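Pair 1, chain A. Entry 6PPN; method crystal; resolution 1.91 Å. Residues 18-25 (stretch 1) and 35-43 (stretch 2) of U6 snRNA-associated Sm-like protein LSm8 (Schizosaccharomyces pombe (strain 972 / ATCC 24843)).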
# COMPACT_ATOMS: atom_id res chain seq x y z
N GLY A 18 -13.00 0.67 -3.28
CA GLY A 18 -14.42 0.54 -2.96
C GLY A 18 -15.29 0.08 -4.10
O GLY A 18 -16.51 0.02 -3.94
N ARG A 19 -14.72 -0.29 -5.24
CA ARG A 19 -15.57 -0.63 -6.37
C ARG A 19 -15.97 -2.09 -6.28
O ARG A 19 -15.31 -2.90 -5.63
CB ARG A 19 -14.86 -0.36 -7.70
CG ARG A 19 -14.88 1.09 -8.12
CD ARG A 19 -13.52 1.66 -8.42
NE ARG A 19 -13.03 1.46 -9.79
CZ ARG A 19 -12.49 2.44 -10.52
NH1 ARG A 19 -12.05 2.19 -11.75
NH2 ARG A 19 -12.40 3.67 -10.04
N VAL A 20 -17.08 -2.42 -6.93
CA VAL A 20 -17.66 -3.76 -6.91
C VAL A 20 -17.69 -4.23 -8.35
O VAL A 20 -18.38 -3.62 -9.17
CB VAL A 20 -19.07 -3.75 -6.30
CG1 VAL A 20 -19.69 -5.16 -6.35
CG2 VAL A 20 -19.02 -3.25 -4.86
N VAL A 21 -16.94 -5.28 -8.69
CA VAL A 21 -17.00 -5.76 -10.07
C VAL A 21 -17.22 -7.27 -10.08
O VAL A 21 -16.56 -8.01 -9.36
CB VAL A 21 -15.76 -5.37 -10.91
CG1 VAL A 21 -15.32 -3.93 -10.62
CG2 VAL A 21 -14.64 -6.30 -10.73
N LEU A 22 -18.16 -7.70 -10.90
CA LEU A 22 -18.55 -9.10 -10.98
C LEU A 22 -18.06 -9.67 -12.29
O LEU A 22 -18.08 -8.97 -13.32
CB LEU A 22 -20.07 -9.25 -10.91
CG LEU A 22 -20.68 -9.02 -9.52
CD1 LEU A 22 -20.93 -7.53 -9.29
CD2 LEU A 22 -21.98 -9.84 -9.39
N GLY A 23 -17.67 -10.93 -12.28
CA GLY A 23 -17.34 -11.57 -13.55
C GLY A 23 -16.89 -13.00 -13.33
O GLY A 23 -16.84 -13.49 -12.20
N SER A 24 -16.59 -13.68 -14.44
CA SER A 24 -16.12 -15.06 -14.36
C SER A 24 -14.62 -15.12 -14.08
O SER A 24 -13.82 -14.48 -14.78
CB SER A 24 -16.46 -15.79 -15.65
OG SER A 24 -17.85 -15.67 -15.86
N LEU A 25 -14.23 -15.88 -13.06
CA LEU A 25 -12.82 -15.93 -12.71
C LEU A 25 -12.13 -16.84 -13.72
O LEU A 25 -12.41 -18.04 -13.78
CB LEU A 25 -12.61 -16.42 -11.28
CG LEU A 25 -11.16 -16.45 -10.77
CD1 LEU A 25 -10.59 -15.03 -10.78
CD2 LEU A 25 -11.08 -17.01 -9.36
N ILE A 35 -7.97 -12.39 -13.49
CA ILE A 35 -8.64 -12.17 -14.77
C ILE A 35 -10.12 -12.42 -14.56
O ILE A 35 -10.52 -13.53 -14.21
CB ILE A 35 -8.12 -13.11 -15.87
CG1 ILE A 35 -6.61 -12.99 -16.07
CG2 ILE A 35 -8.84 -12.82 -17.19
CD1 ILE A 35 -6.04 -14.16 -16.90
N LEU A 36 -10.95 -11.43 -14.88
CA LEU A 36 -12.39 -11.60 -14.94
C LEU A 36 -12.84 -11.41 -16.38
O LEU A 36 -12.36 -10.50 -17.07
CB LEU A 36 -13.11 -10.59 -14.06
CG LEU A 36 -12.65 -10.52 -12.62
CD1 LEU A 36 -13.56 -9.59 -11.86
CD2 LEU A 36 -12.67 -11.87 -12.06
N SER A 37 -13.74 -12.26 -16.86
CA SER A 37 -14.33 -12.06 -18.17
C SER A 37 -15.83 -11.88 -18.04
O SER A 37 -16.42 -12.23 -17.01
CB SER A 37 -14.01 -13.21 -19.11
OG SER A 37 -14.61 -14.40 -18.65
N ASP A 38 -16.45 -11.33 -19.08
CA ASP A 38 -17.86 -10.93 -19.03
C ASP A 38 -18.17 -10.15 -17.76
O ASP A 38 -19.20 -10.33 -17.11
CB ASP A 38 -18.77 -12.14 -19.16
CG ASP A 38 -18.78 -12.70 -20.55
OD1 ASP A 38 -19.23 -11.97 -21.46
OD2 ASP A 38 -18.27 -13.83 -20.74
N SER A 39 -17.26 -9.27 -17.39
CA SER A 39 -17.38 -8.58 -16.12
C SER A 39 -18.17 -7.28 -16.27
O SER A 39 -18.37 -6.73 -17.36
CB SER A 39 -16.01 -8.25 -15.56
OG SER A 39 -15.41 -7.33 -16.43
N PHE A 40 -18.65 -6.79 -15.13
CA PHE A 40 -19.33 -5.50 -15.11
C PHE A 40 -19.15 -4.92 -13.72
O PHE A 40 -18.86 -5.64 -12.76
CB PHE A 40 -20.80 -5.62 -15.53
CG PHE A 40 -21.59 -6.56 -14.68
CD1 PHE A 40 -21.70 -7.90 -15.02
CD2 PHE A 40 -22.22 -6.12 -13.52
CE1 PHE A 40 -22.43 -8.78 -14.24
CE2 PHE A 40 -22.96 -6.99 -12.73
CZ PHE A 40 -23.06 -8.32 -13.09
N GLU A 41 -19.25 -3.60 -13.61
CA GLU A 41 -19.17 -2.96 -12.31
C GLU A 41 -20.58 -2.67 -11.84
O GLU A 41 -21.44 -2.34 -12.65
CB GLU A 41 -18.39 -1.65 -12.36
CG GLU A 41 -18.48 -0.89 -11.05
CD GLU A 41 -17.51 0.28 -10.95
OE1 GLU A 41 -17.36 0.81 -9.83
OE2 GLU A 41 -16.89 0.65 -11.97
N ARG A 42 -20.82 -2.78 -10.53
CA ARG A 42 -22.08 -2.39 -9.93
C ARG A 42 -21.83 -1.18 -9.05
O ARG A 42 -20.92 -1.20 -8.22
CB ARG A 42 -22.68 -3.51 -9.07
CG ARG A 42 -23.69 -4.37 -9.75
CD ARG A 42 -24.05 -5.57 -8.84
NE ARG A 42 -24.97 -6.46 -9.55
CZ ARG A 42 -25.23 -7.72 -9.20
NH1 ARG A 42 -24.63 -8.24 -8.15
NH2 ARG A 42 -26.08 -8.45 -9.91
N ILE A 43 -22.61 -0.13 -9.25
CA ILE A 43 -22.56 1.05 -8.40
C ILE A 43 -23.88 1.11 -7.66
O ILE A 43 -24.91 1.53 -8.21
CB ILE A 43 -22.28 2.32 -9.20
CG1 ILE A 43 -20.98 2.16 -9.99
CG2 ILE A 43 -22.20 3.50 -8.26
CD1 ILE A 43 -20.64 3.34 -10.86
O HOH W 1 -13.70 -0.20 -12.04
O HOH W 2 -18.59 -0.43 -7.81

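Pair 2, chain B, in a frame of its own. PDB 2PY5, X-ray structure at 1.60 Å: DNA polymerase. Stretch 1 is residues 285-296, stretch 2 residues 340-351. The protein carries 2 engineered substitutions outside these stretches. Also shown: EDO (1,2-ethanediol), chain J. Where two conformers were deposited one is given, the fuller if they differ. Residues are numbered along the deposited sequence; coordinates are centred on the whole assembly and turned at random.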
# COMPACT_ATOMS: atom_id res chain seq x y z
N ILE B 285 15.93 11.03 -17.91
CA ILE B 285 15.28 9.75 -18.25
C ILE B 285 15.65 9.51 -19.70
O ILE B 285 15.45 10.38 -20.54
CB ILE B 285 13.75 9.81 -18.02
CG1 ILE B 285 13.44 9.87 -16.53
CG2 ILE B 285 13.06 8.55 -18.65
CD1 ILE B 285 11.98 10.20 -16.19
N GLN B 286 16.19 8.32 -19.97
CA GLN B 286 16.68 7.94 -21.31
C GLN B 286 15.79 6.82 -21.84
O GLN B 286 15.63 5.81 -21.16
CB GLN B 286 18.13 7.47 -21.23
CG GLN B 286 18.76 7.02 -22.54
CD GLN B 286 19.04 8.19 -23.49
OE1 GLN B 286 19.88 9.07 -23.20
NE2 GLN B 286 18.36 8.19 -24.64
N HIS B 287 15.23 7.00 -23.03
CA HIS B 287 14.60 5.92 -23.78
C HIS B 287 15.71 5.22 -24.55
O HIS B 287 16.40 5.85 -25.37
CB HIS B 287 13.54 6.47 -24.74
CG HIS B 287 12.76 5.41 -25.48
ND1 HIS B 287 11.95 5.72 -26.56
CD2 HIS B 287 12.66 4.07 -25.31
CE1 HIS B 287 11.39 4.61 -27.02
NE2 HIS B 287 11.79 3.60 -26.27
N ILE B 288 15.86 3.92 -24.31
CA ILE B 288 16.94 3.11 -24.87
C ILE B 288 16.34 1.79 -25.33
O ILE B 288 15.46 1.27 -24.65
CB ILE B 288 18.08 2.86 -23.82
CG1 ILE B 288 19.19 1.96 -24.36
CG2 ILE B 288 17.52 2.31 -22.49
CD1 ILE B 288 20.44 1.95 -23.50
N ARG B 289 16.81 1.28 -26.46
CA ARG B 289 16.49 -0.07 -26.90
C ARG B 289 17.81 -0.82 -26.90
O ARG B 289 18.82 -0.28 -27.34
CB ARG B 289 15.88 -0.07 -28.30
CG ARG B 289 14.44 0.41 -28.34
CD ARG B 289 13.92 0.57 -29.74
NE ARG B 289 13.72 -0.73 -30.39
CZ ARG B 289 12.65 -1.50 -30.23
NH1 ARG B 289 11.64 -1.14 -29.45
NH2 ARG B 289 12.57 -2.64 -30.88
N CYS B 290 17.79 -2.05 -26.41
CA CYS B 290 19.02 -2.83 -26.37
C CYS B 290 18.73 -4.30 -26.13
O CYS B 290 17.60 -4.69 -25.84
CB CYS B 290 19.97 -2.31 -25.29
SG CYS B 290 19.36 -2.55 -23.62
N GLU B 291 19.77 -5.10 -26.28
CA GLU B 291 19.82 -6.45 -25.76
C GLU B 291 20.86 -6.45 -24.66
O GLU B 291 21.69 -5.54 -24.56
CB GLU B 291 20.14 -7.44 -26.88
CG GLU B 291 19.01 -7.54 -27.89
CD GLU B 291 19.36 -8.41 -29.07
OE1 GLU B 291 19.65 -7.86 -30.16
OE2 GLU B 291 19.35 -9.63 -28.92
N PHE B 292 20.75 -7.41 -23.76
CA PHE B 292 21.62 -7.42 -22.60
C PHE B 292 21.93 -8.81 -22.09
O PHE B 292 21.19 -9.76 -22.33
CB PHE B 292 21.04 -6.56 -21.47
CG PHE B 292 19.68 -6.99 -21.00
CD1 PHE B 292 19.54 -8.05 -20.10
CD2 PHE B 292 18.53 -6.33 -21.44
CE1 PHE B 292 18.29 -8.44 -19.65
CE2 PHE B 292 17.26 -6.73 -20.99
CZ PHE B 292 17.15 -7.78 -20.10
N GLU B 293 23.07 -8.92 -21.41
CA GLU B 293 23.46 -10.16 -20.74
C GLU B 293 24.13 -9.79 -19.42
O GLU B 293 25.06 -8.98 -19.40
CB GLU B 293 24.42 -10.98 -21.61
CG GLU B 293 24.13 -12.49 -21.57
CD GLU B 293 23.02 -12.92 -22.53
OE1 GLU B 293 22.75 -12.25 -23.56
OE2 GLU B 293 22.42 -13.97 -22.26
N LEU B 294 23.64 -10.36 -18.33
CA LEU B 294 24.16 -10.06 -17.00
C LEU B 294 25.63 -10.43 -16.90
O LEU B 294 26.02 -11.51 -17.36
CB LEU B 294 23.37 -10.84 -15.96
CG LEU B 294 23.71 -10.62 -14.49
CD1 LEU B 294 23.35 -9.19 -14.08
CD2 LEU B 294 22.97 -11.65 -13.65
N LYS B 295 26.44 -9.55 -16.31
CA LYS B 295 27.86 -9.83 -16.07
C LYS B 295 28.01 -10.84 -14.94
O LYS B 295 27.26 -10.82 -13.96
CB LYS B 295 28.60 -8.55 -15.73
CG LYS B 295 28.76 -7.61 -16.88
CD LYS B 295 29.46 -6.36 -16.44
CE LYS B 295 29.45 -5.33 -17.53
NZ LYS B 295 29.99 -4.02 -17.09
N GLU B 296 28.99 -11.73 -15.06
CA GLU B 296 29.23 -12.70 -13.99
C GLU B 296 29.62 -11.91 -12.73
O GLU B 296 30.31 -10.89 -12.80
CB GLU B 296 30.30 -13.74 -14.38
CG GLU B 296 29.94 -14.65 -15.61
CD GLU B 296 28.78 -15.64 -15.36
OE1 GLU B 296 28.89 -16.47 -14.44
OE2 GLU B 296 27.76 -15.58 -16.11
N TYR B 340 25.41 -5.17 -16.49
CA TYR B 340 25.15 -5.93 -17.73
C TYR B 340 26.10 -5.56 -18.84
O TYR B 340 26.54 -4.41 -18.93
CB TYR B 340 23.75 -5.65 -18.26
CG TYR B 340 22.62 -6.18 -17.42
CD1 TYR B 340 22.10 -5.43 -16.37
CD2 TYR B 340 22.04 -7.39 -17.71
CE1 TYR B 340 21.04 -5.92 -15.60
CE2 TYR B 340 20.99 -7.88 -16.95
CZ TYR B 340 20.48 -7.13 -15.92
OH TYR B 340 19.44 -7.62 -15.16
N ASP B 341 26.37 -6.52 -19.72
CA ASP B 341 26.86 -6.22 -21.04
C ASP B 341 25.67 -5.87 -21.92
O ASP B 341 24.68 -6.60 -21.97
CB ASP B 341 27.59 -7.43 -21.63
CG ASP B 341 28.86 -7.78 -20.86
OD1 ASP B 341 29.64 -6.86 -20.53
OD2 ASP B 341 29.07 -8.98 -20.62
N LEU B 342 25.76 -4.74 -22.61
CA LEU B 342 24.69 -4.30 -23.49
C LEU B 342 25.09 -4.46 -24.97
O LEU B 342 26.26 -4.23 -25.33
CB LEU B 342 24.34 -2.86 -23.19
CG LEU B 342 23.93 -2.51 -21.76
CD1 LEU B 342 23.53 -1.03 -21.68
CD2 LEU B 342 22.81 -3.39 -21.25
N TYR B 343 24.14 -4.90 -25.80
CA TYR B 343 24.36 -5.14 -27.23
C TYR B 343 23.34 -4.36 -28.02
O TYR B 343 22.22 -4.14 -27.56
CB TYR B 343 24.18 -6.62 -27.60
CG TYR B 343 24.86 -7.59 -26.71
CD1 TYR B 343 26.25 -7.62 -26.63
CD2 TYR B 343 24.13 -8.50 -25.95
CE1 TYR B 343 26.90 -8.53 -25.81
CE2 TYR B 343 24.77 -9.41 -25.13
CZ TYR B 343 26.16 -9.41 -25.05
OH TYR B 343 26.80 -10.32 -24.24
N ASN B 344 23.71 -3.94 -29.23
CA ASN B 344 22.78 -3.32 -30.16
C ASN B 344 22.02 -2.16 -29.52
O ASN B 344 20.80 -2.06 -29.65
CB ASN B 344 21.82 -4.39 -30.71
CG ASN B 344 22.55 -5.50 -31.42
OD1 ASN B 344 23.48 -5.23 -32.18
ND2 ASN B 344 22.17 -6.75 -31.16
N VAL B 345 22.77 -1.28 -28.86
CA VAL B 345 22.17 -0.18 -28.10
C VAL B 345 21.76 0.94 -29.04
O VAL B 345 22.53 1.38 -29.89
CB VAL B 345 23.14 0.36 -27.05
CG1 VAL B 345 22.53 1.51 -26.27
CG2 VAL B 345 23.55 -0.75 -26.08
N GLU B 346 20.51 1.38 -28.90
CA GLU B 346 19.99 2.51 -29.63
C GLU B 346 19.47 3.50 -28.61
O GLU B 346 18.58 3.18 -27.84
CB GLU B 346 18.90 2.06 -30.61
CG GLU B 346 19.40 1.05 -31.64
CD GLU B 346 18.42 0.74 -32.75
OE1 GLU B 346 17.21 0.64 -32.48
OE2 GLU B 346 18.88 0.58 -33.91
N TYR B 347 20.09 4.68 -28.54
CA TYR B 347 19.60 5.76 -27.69
C TYR B 347 18.58 6.55 -28.47
O TYR B 347 18.90 7.18 -29.48
CB TYR B 347 20.76 6.66 -27.25
CG TYR B 347 21.71 5.99 -26.30
CD1 TYR B 347 22.89 5.40 -26.75
CD2 TYR B 347 21.44 5.96 -24.95
CE1 TYR B 347 23.77 4.79 -25.85
CE2 TYR B 347 22.29 5.36 -24.05
CZ TYR B 347 23.46 4.77 -24.50
OH TYR B 347 24.29 4.18 -23.56
N ILE B 348 17.32 6.52 -28.02
CA ILE B 348 16.21 7.01 -28.84
C ILE B 348 15.95 8.49 -28.59
O ILE B 348 16.00 9.32 -29.50
CB ILE B 348 14.92 6.17 -28.60
CG1 ILE B 348 15.19 4.65 -28.78
CG2 ILE B 348 13.82 6.63 -29.55
CD1 ILE B 348 15.67 4.23 -30.15
N SER B 349 15.65 8.80 -27.34
CA SER B 349 15.28 10.15 -26.92
C SER B 349 15.23 10.16 -25.40
O SER B 349 15.40 9.13 -24.75
CB SER B 349 13.91 10.53 -27.49
OG SER B 349 12.85 9.98 -26.72
N GLY B 350 14.94 11.32 -24.82
CA GLY B 350 14.70 11.38 -23.39
C GLY B 350 14.27 12.75 -22.91
O GLY B 350 13.92 13.62 -23.70
N LEU B 351 14.31 12.89 -21.59
CA LEU B 351 13.96 14.14 -20.91
C LEU B 351 15.01 14.43 -19.86
O LEU B 351 15.43 13.53 -19.13
CB LEU B 351 12.58 14.08 -20.24
CG LEU B 351 11.38 13.55 -21.01
CD1 LEU B 351 11.29 12.04 -20.88
CD2 LEU B 351 10.08 14.19 -20.48
C1 EDO J . 25.20 -14.19 -12.48
O1 EDO J . 26.01 -13.09 -12.03
C2 EDO J . 25.75 -14.75 -13.78
O2 EDO J . 25.34 -13.97 -14.91
O HOH W 3 11.25 8.11 -27.74
O HOH W 4 16.27 -1.65 -31.60
O HOH W 5 27.69 -11.34 -19.88

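Both pairs are antiparallel two-stranded arrangements interrupted by a beta bulge, and 14 central residues superpose with an RMSD of 0.8 Å over N, CA and C. In pair 1 the strand at 20-25 runs at 157° to the strand at 39-43; in pair 2 the strand at 285-294 runs at 157° and 162° to the strands at 340-343 and 345-351. The second stretch turns a corner at Ser A37 and Asp A38 in pair 1 and at Asn B344, the match of Asp A38, in pair 2. Asp A38 and Asn B344 both have positive phi (47° and 53°), and the register shifts by one opposite them.

Equivalent backbone hydrogen bonds flank the bulge. On one side, Leu A22 N to Phe A40 O and Phe A40 N to Leu A22 O (both 2.9 Å) match Arg B289 N to Glu B346 O (2.9 Å) and Glu B346 N to Arg B289 O (2.8 Å). On the other, Ser A24 N to Ser A37 O and Ser A37 N to Ser A24 O (both 3.0 Å) match Glu B291 N to Tyr B343 O (2.9 Å) and Tyr B343 N to Glu B291 O (2.8 Å). Arg A42 N to Val A20 O is repeated by Ile B348 N to His B287 O, both 2.9 Å.

At the bulge itself Gly A23 matches Cys B290. An ideal CB on Gly A23 would point toward the other stretch and lie 2.8 Å from Ser A39 CB, a clash. Cys B290 carries a side chain that points sideways, and its CB rests 4.0 Å from Val B345 CG2, Val B345 being the match of Ser A39.

On the face holding Val A21, Leu A25 and Leu A36, aliphatic groups interlock: Val A21 CG2 reaches across the bulge to Leu A36 CD1 (3.6 Å), and Leu A25 CD1 lies 4.0 Å from Leu A36 CD2. The matched Phe B292 and Leu B342 also touch, Phe B292 CB lying 3.6 Å from Leu B342 CD2; the Phe B292 ring turns to Tyr B340, CD1 to CE2 at 3.5 Å. Ile B288 CD1, at the position of Val A21, packs instead on Val B345 CG1 (3.5 Å) and on Tyr B347 CE2 (3.9 Å). The match of Tyr B347, Glu A41, is acidic; its OE1 and Val A20 N both hydrogen-bond to water 2, at 2.7 and 2.6 Å.

The face holding Leu A22 and Phe A40 also differs in chemistry. Leu A22 CB sits over the Phe A40 ring, 4.2 Å from its centroid, while Leu A22 CD2 lies over the Arg A42 guanidinium, 3.3 Å from NH1. The matched Arg B289 and Glu B346 are oppositely charged but too far apart for a salt bridge, NE to OE1 being 4.3 Å; water 4 links these atoms, 3.0 Å from Arg B289 NE and 2.6 Å from Glu B346 OE1. A further aliphatic-on-ring contact joins His B287 and Ile B348, the matches of Val A20 and Arg A42: Ile B348, its CA-to-CB bond directed toward the other stretch, has CB 4.0 Å from the His B287 ring centroid, off-centre.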